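Local coordinates for ribosomal RNA small subunit methyltransferase E (PDB 5VM8), which probably methylates a uridine base (N3) of 16S ribosomal RNA with S-adenosylmethionine as methyl donor, as a member of the knotted SPOUT methyltransferase superfamily, at residues P10-L14 and C144-N150; N79-I85 and M241-D247; I176-R181 and E210-F214. One frame throughout, in Å; residues are numbered along the deposited sequence.

Contact 1. Residues P10-L14 and C144-N150; sequences PRFYL and CEQSGRN
Residues 11-13 form a strand, R11 at phi/psi -110/134, set against the last turn of a helix and the turn that follows; the closest CA pair is R11-E145, 5.2 Å. R11 leaves with chi1 m, chi2 t, chi3 31° (between wells) and chi4 88°, CA-to-CB directed toward the helix end. C144 O accepts R11 NH2 (3.0 Å). E145 O takes R11 NE (2.8 Å, 143°), while the E145 side chain (m, t) reaches back and OE2 accepts Y13 N at 2.9 Å and 169°. Helical geometry stops at G148 (82/26), whose C lies over one guanidinium face, 3.3 Å from R11 NH2. R149 N hydrogen-bonds C144 O (3.0 Å). N150 OD1 accepts R11 NH1 (2.9 Å) and NH2 (3.2 Å) at the guanidinium edge. An arginine thus gathers C-terminal helix carbonyls across a domain interface. Strand 11-13 is the edge of the mixed sheet of the PUA-like domain, beside strand 44-48, whose F48 touches R11, E145 and N150; helix 128-147 belongs to the methyltransferase domain.

Contact 2. Residues N79-I85 and M241-D247; sequences NESPLNI and MQTLWGD
L83 is the largest bump, with 73 Å² covered. Its CA-to-CB bond points toward residues 241-247, and chi1 t, chi2 p send CD2 into a hollow at the helix end: M241 O lies 3.4 Å from L83 CD2, W245 CB and G246 N each 3.8 Å, and M241 CB 4.2 Å. The first segment runs extended through S81 (-71/140), bends at P82 (-75/-13) and extends again at L83 (-78/133); in the second, W245 is the first residue to leave helical phi/psi. Closest CA pairs are L83-G246 (5.1 Å) and S81-D247 (5.3 Å). I85 CD1 (chi1 m, chi2 t) fits between M241 CB at 4.3 Å and Q242 NE2 at 3.6 Å. I85 lies in strand 85-90 of the parallel sheet of the trefoil-knotted SPOUT domain and helix 232-244 is the last of the chain, so the contact packs the helix end beside that sheet; I195 of strand 195-199 touches L83, M241 and W245. Q242, folded m, m, fills the next gap. Its OE1 accepts S81 OG at 2.6 Å, and S81 OG accepts L83 N (3.2 Å), an ST turn. Water 1 links Q242 NE2 (2.5 Å) to L83 O (3.0 Å); L107 O also receives Q242 NE2. A CB on G246 would fall 1.8 Å from Q242 OE1, so its absence makes room for the glutamine. P82 CD meets D247 CB at 4.1 Å.

Contact 3. Residues I176-R181 and E210-F214; sequences IMSINR and EQQAF
The guanidinium of R181 lies flat on the F214 ring, centres 3.8 Å apart and planes at 13°, a cation-pi stack at an exposed margin with R181 CZ 27° off the ring normal. The setting is the SPOUT alpha/beta fold: helix 207-215 connects parallel strands 195-199 and 219-222, and strand 173-177 lies between those two. I176 (t, t), one residue before the strand's end, points toward the helix and packs CD1 on A213 CB at 3.8 Å. Closest CA pairs are I176-A213 (7.5 Å), S178-E210 (8.1 Å) and R181-F214 (8.7 Å). S178 OG accepts N180 N at 3.2 Å, an ST turn, and donates to E210 OE1 at 2.6 Å. R181 has left-handed backbone angles (55/51); its side chain, m, t, m, runs out to F214 (chi1 t). Q211 OE1, near the guanidinium plane, receives weak hydrogen bonds from R181 NH1 (2.7 Å) and NH2 (3.1 Å). E210 (m, t) extends to N180, whose ND2 donates a hydrogen bond to E210 OE1 (2.9 Å, 167°) and a weak one to E210 OE2 (3.1 Å).

How the contacts relate
Contacts 1 and 2, centres 19 Å apart, touch: R149 NH2 forms a salt bridge to E80 OE2 (3.0 Å), while R149 NH1 hydrogen-bonds V105 O, and G148 O probably hydrogen-bonds N79 ND2 (2.4 Å). Their segments alternate along the chain, holding the link out of the PUA-like domain to the ends of helices 128-147 and 232-244. Contact 3, centred 24 Å from contact 2 and 36 Å from contact 1, falls within the span from 79-85 to 241-247. Strands 85-90 and 173-177 share the parallel sheet, flanking 195-199. Contact 1 joins two domains, the PUA-like one through strand 11-13 and the methyltransferase one through helix 128-147; contact 3 lies on the opposite side of the chain's centre.

Contact 1. Residues P10-L14 and C144-N150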
loop_
_atom_site.group_PDB
_atom_site.type_symbol
_atom_site.label_atom_id
_atom_site.label_comp_id
_atom_site.label_asym_id
_atom_site.label_seq_id
_atom_site.Cartn_x
_atom_site.Cartn_y
_atom_site.Cartn_z
ATOM N N PRO A 10 -18.825 -5.937 7.906
ATOM C CA PRO A 10 -17.743 -6.391 7.019
ATOM C C PRO A 10 -17.567 -5.422 5.860
ATOM O O PRO A 10 -18.540 -4.864 5.341
ATOM C CB PRO A 10 -18.224 -7.762 6.524
ATOM C CG PRO A 10 -19.525 -8.039 7.248
ATOM C CD PRO A 10 -20.044 -6.750 7.766
ATOM N N ARG A 11 -16.315 -5.215 5.464
ATOM C CA ARG A 11 -15.958 -4.217 4.464
ATOM C C ARG A 11 -15.511 -4.872 3.160
ATOM O O ARG A 11 -14.708 -5.813 3.158
ATOM C CB ARG A 11 -14.842 -3.312 4.996
ATOM C CG ARG A 11 -15.217 -2.555 6.270
ATOM C CD ARG A 11 -14.011 -1.857 6.920
ATOM N NE ARG A 11 -13.024 -1.452 5.924
ATOM C CZ ARG A 11 -13.046 -0.290 5.284
ATOM N NH1 ARG A 11 -14.006 0.592 5.538
ATOM N NH2 ARG A 11 -12.118 -0.021 4.379
ATOM N N PHE A 12 -16.032 -4.364 2.053
ATOM C CA PHE A 12 -15.756 -4.910 0.739
ATOM C C PHE A 12 -15.415 -3.773 -0.211
ATOM O O PHE A 12 -16.129 -2.766 -0.276
ATOM C CB PHE A 12 -16.956 -5.719 0.236
ATOM C CG PHE A 12 -17.391 -6.788 1.200
ATOM C CD1 PHE A 12 -16.706 -7.999 1.275
ATOM C CD2 PHE A 12 -18.452 -6.569 2.065
ATOM C CE1 PHE A 12 -17.083 -8.968 2.183
ATOM C CE2 PHE A 12 -18.841 -7.536 2.967
ATOM C CZ PHE A 12 -18.152 -8.732 3.032
ATOM N N TYR A 13 -14.315 -3.944 -0.937
ATOM C CA TYR A 13 -13.872 -3.008 -1.959
ATOM C C TYR A 13 -14.710 -3.200 -3.219
ATOM O O TYR A 13 -14.793 -4.310 -3.748
ATOM C CB TYR A 13 -12.396 -3.249 -2.259
ATOM C CG TYR A 13 -11.864 -2.471 -3.432
ATOM C CD1 TYR A 13 -11.771 -1.083 -3.398
ATOM C CD2 TYR A 13 -11.511 -3.121 -4.602
ATOM C CE1 TYR A 13 -11.290 -0.376 -4.484
ATOM C CE2 TYR A 13 -11.039 -2.430 -5.689
ATOM C CZ TYR A 13 -10.930 -1.061 -5.632
ATOM O OH TYR A 13 -10.453 -0.390 -6.738
ATOM N N LEU A 14 -15.351 -2.129 -3.683
ATOM C CA LEU A 14 -16.152 -2.152 -4.907
ATOM C C LEU A 14 -15.859 -0.873 -5.689
ATOM O O LEU A 14 -16.409 0.195 -5.375
ATOM C CB LEU A 14 -17.643 -2.289 -4.601
ATOM C CG LEU A 14 -18.613 -2.227 -5.788
ATOM C CD1 LEU A 14 -18.462 -3.423 -6.677
ATOM C CD2 LEU A 14 -20.061 -2.085 -5.329
ATOM N N CYS A 144 -6.760 -2.936 2.999
ATOM C CA CYS A 144 -7.655 -1.798 3.157
ATOM C C CYS A 144 -8.993 -2.227 3.745
ATOM O O CYS A 144 -9.560 -1.530 4.599
ATOM C CB CYS A 144 -7.850 -1.090 1.818
ATOM S SG CYS A 144 -6.336 -0.273 1.230
ATOM N N GLU A 145 -9.512 -3.366 3.292
ATOM C CA GLU A 145 -10.755 -3.889 3.846
ATOM C C GLU A 145 -10.639 -4.143 5.348
ATOM O O GLU A 145 -11.583 -3.865 6.103
ATOM C CB GLU A 145 -11.174 -5.155 3.092
ATOM C CG GLU A 145 -11.597 -4.922 1.634
ATOM C CD GLU A 145 -11.920 -6.218 0.869
ATOM O OE1 GLU A 145 -11.481 -7.309 1.295
ATOM O OE2 GLU A 145 -12.618 -6.148 -0.165
ATOM N N GLN A 146 -9.492 -4.664 5.798
ATOM C CA GLN A 146 -9.295 -4.997 7.208
ATOM C C GLN A 146 -8.987 -3.766 8.072
ATOM O O GLN A 146 -9.534 -3.610 9.169
ATOM C CB GLN A 146 -8.154 -6.020 7.328
ATOM C CG GLN A 146 -7.673 -6.314 8.758
ATOM C CD GLN A 146 -6.638 -5.302 9.275
ATOM O OE1 GLN A 146 -5.774 -4.849 8.529
ATOM N NE2 GLN A 146 -6.752 -4.929 10.557
ATOM N N SER A 147 -8.066 -2.913 7.622
ATOM C CA SER A 147 -7.618 -1.794 8.439
ATOM C C SER A 147 -8.584 -0.623 8.396
ATOM O O SER A 147 -8.391 0.356 9.125
ATOM C CB SER A 147 -6.254 -1.316 7.956
ATOM O OG SER A 147 -6.419 -0.723 6.684
ATOM N N GLY A 148 -9.620 -0.709 7.574
ATOM C CA GLY A 148 -10.588 0.361 7.492
ATOM C C GLY A 148 -10.212 1.521 6.602
ATOM O O GLY A 148 -10.673 2.635 6.839
ATOM N N ARG A 149 -9.369 1.312 5.593
ATOM C CA ARG A 149 -9.075 2.399 4.675
ATOM C C ARG A 149 -10.077 2.375 3.529
ATOM O O ARG A 149 -10.268 1.343 2.888
ATOM C CB ARG A 149 -7.640 2.285 4.162
ATOM C CG ARG A 149 -6.632 2.716 5.209
ATOM C CD ARG A 149 -5.227 2.551 4.719
ATOM N NE ARG A 149 -4.952 3.443 3.603
ATOM C CZ ARG A 149 -3.758 3.604 3.055
ATOM N NH1 ARG A 149 -2.719 2.937 3.535
ATOM N NH2 ARG A 149 -3.603 4.427 2.031
ATOM N N ASN A 150 -10.656 3.532 3.233
ATOM C CA ASN A 150 -11.542 3.692 2.093
ATOM C C ASN A 150 -10.813 4.237 0.879
ATOM O O ASN A 150 -11.434 4.432 -0.174
ATOM C CB ASN A 150 -12.724 4.579 2.471
ATOM C CG ASN A 150 -13.619 3.917 3.486
ATOM O OD1 ASN A 150 -13.637 2.691 3.608
ATOM N ND2 ASN A 150 -14.350 4.715 4.231
#

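Contact 2. Residues N79-I85 and M241-D247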
loop_
_atom_site.group_PDB
_atom_site.type_symbol
_atom_site.label_atom_id
_atom_site.label_comp_id
_atom_site.label_asym_id
_atom_site.label_seq_id
_atom_site.Cartn_x
_atom_site.Cartn_y
_atom_site.Cartn_z
ATOM N N ASN A 79 -9.919 7.688 7.384
ATOM C CA ASN A 79 -8.847 7.133 8.200
ATOM C C ASN A 79 -7.463 7.406 7.625
ATOM O O ASN A 79 -6.478 6.838 8.110
ATOM C CB ASN A 79 -9.023 5.621 8.371
ATOM C CG ASN A 79 -10.294 5.261 9.070
ATOM O OD1 ASN A 79 -10.793 6.012 9.914
ATOM N ND2 ASN A 79 -10.819 4.087 8.760
ATOM N N GLU A 80 -7.372 8.182 6.554
ATOM C CA GLU A 80 -6.098 8.397 5.887
ATOM C C GLU A 80 -5.163 9.274 6.716
ATOM O O GLU A 80 -5.593 10.208 7.395
ATOM C CB GLU A 80 -6.348 9.024 4.523
ATOM C CG GLU A 80 -7.046 8.074 3.578
ATOM C CD GLU A 80 -6.317 6.761 3.448
ATOM O OE1 GLU A 80 -6.959 5.718 3.655
ATOM O OE2 GLU A 80 -5.097 6.771 3.160
ATOM N N SER A 81 -3.881 8.947 6.677
ATOM C CA SER A 81 -2.868 9.861 7.165
ATOM C C SER A 81 -2.742 11.037 6.201
ATOM O O SER A 81 -2.820 10.848 4.984
ATOM C CB SER A 81 -1.513 9.158 7.291
ATOM O OG SER A 81 -0.454 10.052 7.630
ATOM N N PRO A 82 -2.567 12.260 6.712
ATOM C CA PRO A 82 -2.361 13.407 5.820
ATOM C C PRO A 82 -0.976 13.422 5.227
ATOM O O PRO A 82 -0.722 14.201 4.297
ATOM C CB PRO A 82 -2.578 14.612 6.745
ATOM C CG PRO A 82 -2.173 14.121 8.087
ATOM C CD PRO A 82 -2.511 12.648 8.135
ATOM N N LEU A 83 -0.077 12.598 5.765
ATOM C CA LEU A 83 1.274 12.451 5.252
ATOM C C LEU A 83 1.253 11.572 4.003
ATOM O O LEU A 83 0.641 10.498 3.992
ATOM C CB LEU A 83 2.169 11.841 6.325
ATOM C CG LEU A 83 3.668 11.759 6.070
ATOM C CD1 LEU A 83 4.222 13.171 5.830
ATOM C CD2 LEU A 83 4.372 11.076 7.252
ATOM N N ASN A 84 1.932 12.026 2.962
ATOM C CA ASN A 84 2.002 11.333 1.683
ATOM C C ASN A 84 3.319 10.557 1.595
ATOM O O ASN A 84 4.388 11.154 1.507
ATOM C CB ASN A 84 1.876 12.360 0.561
ATOM C CG ASN A 84 1.531 11.743 -0.753
ATOM O OD1 ASN A 84 2.172 10.801 -1.191
ATOM N ND2 ASN A 84 0.522 12.280 -1.404
ATOM N N ILE A 85 3.249 9.229 1.649
ATOM C CA ILE A 85 4.426 8.359 1.598
ATOM C C ILE A 85 4.301 7.408 0.414
ATOM O O ILE A 85 3.399 6.566 0.387
ATOM C CB ILE A 85 4.597 7.537 2.885
ATOM C CG1 ILE A 85 4.601 8.434 4.118
ATOM C CG2 ILE A 85 5.882 6.699 2.802
ATOM C CD1 ILE A 85 4.327 7.663 5.407
ATOM N N MET A 241 7.756 7.532 10.618
ATOM C CA MET A 241 7.344 8.703 9.843
ATOM C C MET A 241 5.965 9.189 10.272
ATOM O O MET A 241 5.726 10.399 10.349
ATOM C CB MET A 241 7.343 8.375 8.347
ATOM C CG MET A 241 8.703 8.193 7.722
ATOM S SD MET A 241 8.611 7.648 5.979
ATOM C CE MET A 241 10.251 6.965 5.839
ATOM N N GLN A 242 5.026 8.260 10.516
ATOM C CA GLN A 242 3.708 8.666 11.000
ATOM C C GLN A 242 3.782 9.303 12.391
ATOM O O GLN A 242 2.919 10.120 12.746
ATOM C CB GLN A 242 2.728 7.472 11.025
ATOM C CG GLN A 242 2.463 6.767 9.665
ATOM C CD GLN A 242 1.756 7.645 8.614
ATOM O OE1 GLN A 242 1.478 8.832 8.823
ATOM N NE2 GLN A 242 1.472 7.045 7.473
ATOM N N THR A 243 4.785 8.933 13.193
ATOM C CA THR A 243 4.948 9.501 14.531
ATOM C C THR A 243 5.524 10.923 14.471
ATOM O O THR A 243 5.093 11.809 15.233
ATOM C CB THR A 243 5.823 8.565 15.375
ATOM O OG1 THR A 243 5.210 7.279 15.445
ATOM C CG2 THR A 243 6.041 9.105 16.773
ATOM N N LEU A 244 6.466 11.172 13.546
ATOM C CA LEU A 244 7.067 12.503 13.394
ATOM C C LEU A 244 6.201 13.445 12.560
ATOM O O LEU A 244 6.132 14.636 12.848
ATOM C CB LEU A 244 8.447 12.386 12.743
ATOM C CG LEU A 244 9.522 11.714 13.586
ATOM C CD1 LEU A 244 10.738 11.365 12.757
ATOM C CD2 LEU A 244 9.888 12.653 14.721
ATOM N N TRP A 245 5.574 12.946 11.501
ATOM C CA TRP A 245 4.912 13.812 10.536
ATOM C C TRP A 245 3.495 13.377 10.175
ATOM O O TRP A 245 2.817 14.115 9.449
ATOM C CB TRP A 245 5.776 13.934 9.257
ATOM C CG TRP A 245 7.240 14.199 9.589
ATOM C CD1 TRP A 245 7.725 15.237 10.326
ATOM C CD2 TRP A 245 8.388 13.409 9.218
ATOM N NE1 TRP A 245 9.089 15.138 10.454
ATOM C CE2 TRP A 245 9.523 14.029 9.784
ATOM C CE3 TRP A 245 8.566 12.247 8.467
ATOM C CZ2 TRP A 245 10.813 13.531 9.619
ATOM C CZ3 TRP A 245 9.846 11.750 8.313
ATOM C CH2 TRP A 245 10.956 12.402 8.884
ATOM N N GLY A 246 3.039 12.201 10.620
ATOM C CA GLY A 246 1.719 11.707 10.254
ATOM C C GLY A 246 0.660 11.679 11.349
ATOM O O GLY A 246 0.677 12.495 12.271
ATOM N N ASP A 247 -0.271 10.738 11.277
ATOM C CA ASP A 247 -1.385 10.750 12.208
ATOM C C ASP A 247 -1.115 9.899 13.447
ATOM O O ASP A 247 -2.049 9.639 14.210
ATOM C CB ASP A 247 -2.693 10.315 11.520
ATOM C CG ASP A 247 -2.649 8.890 10.975
ATOM O OD1 ASP A 247 -1.552 8.299 10.883
ATOM O OD2 ASP A 247 -3.741 8.347 10.671
HETATM O O HOH W 1 0.879 7.666 5.083
#

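Contact 3. Residues I176-R181 and E210-F214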
loop_
_atom_site.group_PDB
_atom_site.type_symbol
_atom_site.label_atom_id
_atom_site.label_comp_id
_atom_site.label_asym_id
_atom_site.label_seq_id
_atom_site.Cartn_x
_atom_site.Cartn_y
_atom_site.Cartn_z
ATOM N N ILE A 176 16.480 6.988 1.255
ATOM C CA ILE A 176 16.866 5.614 0.994
ATOM C C ILE A 176 17.382 5.010 2.293
ATOM O O ILE A 176 18.180 5.641 3.002
ATOM C CB ILE A 176 17.908 5.512 -0.148
ATOM C CG1 ILE A 176 18.266 4.056 -0.401
ATOM C CG2 ILE A 176 19.152 6.346 0.143
ATOM C CD1 ILE A 176 19.224 3.825 -1.582
ATOM N N MET A 177 16.873 3.824 2.639
ATOM C CA MET A 177 17.372 3.093 3.804
ATOM C C MET A 177 18.716 2.483 3.480
ATOM O O MET A 177 18.822 1.572 2.657
ATOM C CB MET A 177 16.412 2.002 4.259
ATOM C CG MET A 177 15.137 2.530 4.833
ATOM S SD MET A 177 14.577 1.554 6.249
ATOM C CE MET A 177 16.073 1.477 7.233
ATOM N N SER A 178 19.737 2.984 4.139
ATOM C CA SER A 178 21.077 2.534 3.868
ATOM C C SER A 178 21.921 3.020 5.008
ATOM O O SER A 178 21.611 4.050 5.603
ATOM C CB SER A 178 21.604 3.110 2.539
ATOM O OG SER A 178 22.982 2.851 2.401
ATOM N N ILE A 179 23.018 2.306 5.271
ATOM C CA ILE A 179 23.889 2.690 6.362
ATOM C C ILE A 179 24.995 3.603 5.884
ATOM O O ILE A 179 25.766 4.115 6.700
ATOM C CB ILE A 179 24.480 1.430 7.020
ATOM C CG1 ILE A 179 24.798 1.680 8.500
ATOM C CG2 ILE A 179 25.726 0.965 6.247
ATOM C CD1 ILE A 179 24.807 0.408 9.339
ATOM N N ASN A 180 25.080 3.849 4.583
ATOM C CA ASN A 180 26.202 4.557 3.981
ATOM C C ASN A 180 25.813 5.998 3.688
ATOM O O ASN A 180 24.784 6.249 3.050
ATOM C CB ASN A 180 26.655 3.827 2.720
ATOM C CG ASN A 180 27.148 2.417 3.023
ATOM O OD1 ASN A 180 28.032 2.218 3.859
ATOM N ND2 ASN A 180 26.555 1.427 2.358
ATOM N N ARG A 181 26.651 6.935 4.139
ATOM C CA ARG A 181 26.414 8.371 3.993
ATOM C C ARG A 181 25.054 8.755 4.575
ATOM O O ARG A 181 24.253 9.447 3.943
ATOM C CB ARG A 181 26.531 8.782 2.526
ATOM C CG ARG A 181 27.943 8.634 1.970
ATOM C CD ARG A 181 28.099 9.321 0.625
ATOM N NE ARG A 181 27.597 8.471 -0.451
ATOM C CZ ARG A 181 27.910 8.630 -1.733
ATOM N NH1 ARG A 181 27.414 7.812 -2.656
ATOM N NH2 ARG A 181 28.724 9.610 -2.084
ATOM N N GLU A 210 23.677 2.765 -4.692
ATOM C CA GLU A 210 23.672 3.820 -3.680
ATOM C C GLU A 210 24.142 5.139 -4.273
ATOM O O GLU A 210 23.545 6.191 -4.008
ATOM C CB GLU A 210 24.547 3.414 -2.501
ATOM C CG GLU A 210 23.993 2.222 -1.736
ATOM C CD GLU A 210 24.860 1.841 -0.549
ATOM O OE1 GLU A 210 24.314 1.671 0.553
ATOM O OE2 GLU A 210 26.098 1.698 -0.737
ATOM N N GLN A 211 25.219 5.095 -5.067
ATOM C CA GLN A 211 25.694 6.290 -5.750
ATOM C C GLN A 211 24.609 6.913 -6.608
ATOM O O GLN A 211 24.421 8.136 -6.592
ATOM C CB GLN A 211 26.914 5.962 -6.601
ATOM C CG GLN A 211 28.221 6.255 -5.913
ATOM C CD GLN A 211 28.448 7.733 -5.673
ATOM O OE1 GLN A 211 29.107 8.106 -4.710
ATOM N NE2 GLN A 211 27.933 8.577 -6.565
ATOM N N GLN A 212 23.878 6.096 -7.360
ATOM C CA GLN A 212 22.842 6.661 -8.213
ATOM C C GLN A 212 21.794 7.385 -7.381
ATOM O O GLN A 212 21.392 8.502 -7.721
ATOM C CB GLN A 212 22.219 5.562 -9.080
ATOM C CG GLN A 212 23.070 5.237 -10.325
ATOM C CD GLN A 212 22.889 3.811 -10.857
ATOM O OE1 GLN A 212 21.830 3.204 -10.710
ATOM N NE2 GLN A 212 23.937 3.280 -11.495
ATOM N N ALA A 213 21.392 6.783 -6.254
ATOM C CA ALA A 213 20.426 7.405 -5.359
ATOM C C ALA A 213 20.989 8.688 -4.768
ATOM O O ALA A 213 20.317 9.725 -4.772
ATOM C CB ALA A 213 20.017 6.415 -4.260
ATOM N N PHE A 214 22.247 8.658 -4.332
ATOM C CA PHE A 214 22.885 9.870 -3.820
ATOM C C PHE A 214 22.888 10.977 -4.885
ATOM O O PHE A 214 22.582 12.142 -4.597
ATOM C CB PHE A 214 24.307 9.518 -3.355
ATOM C CG PHE A 214 25.094 10.682 -2.781
ATOM C CD1 PHE A 214 25.650 11.651 -3.599
ATOM C CD2 PHE A 214 25.301 10.782 -1.407
ATOM C CE1 PHE A 214 26.364 12.703 -3.058
ATOM C CE2 PHE A 214 26.021 11.826 -0.868
ATOM C CZ PHE A 214 26.553 12.787 -1.695
#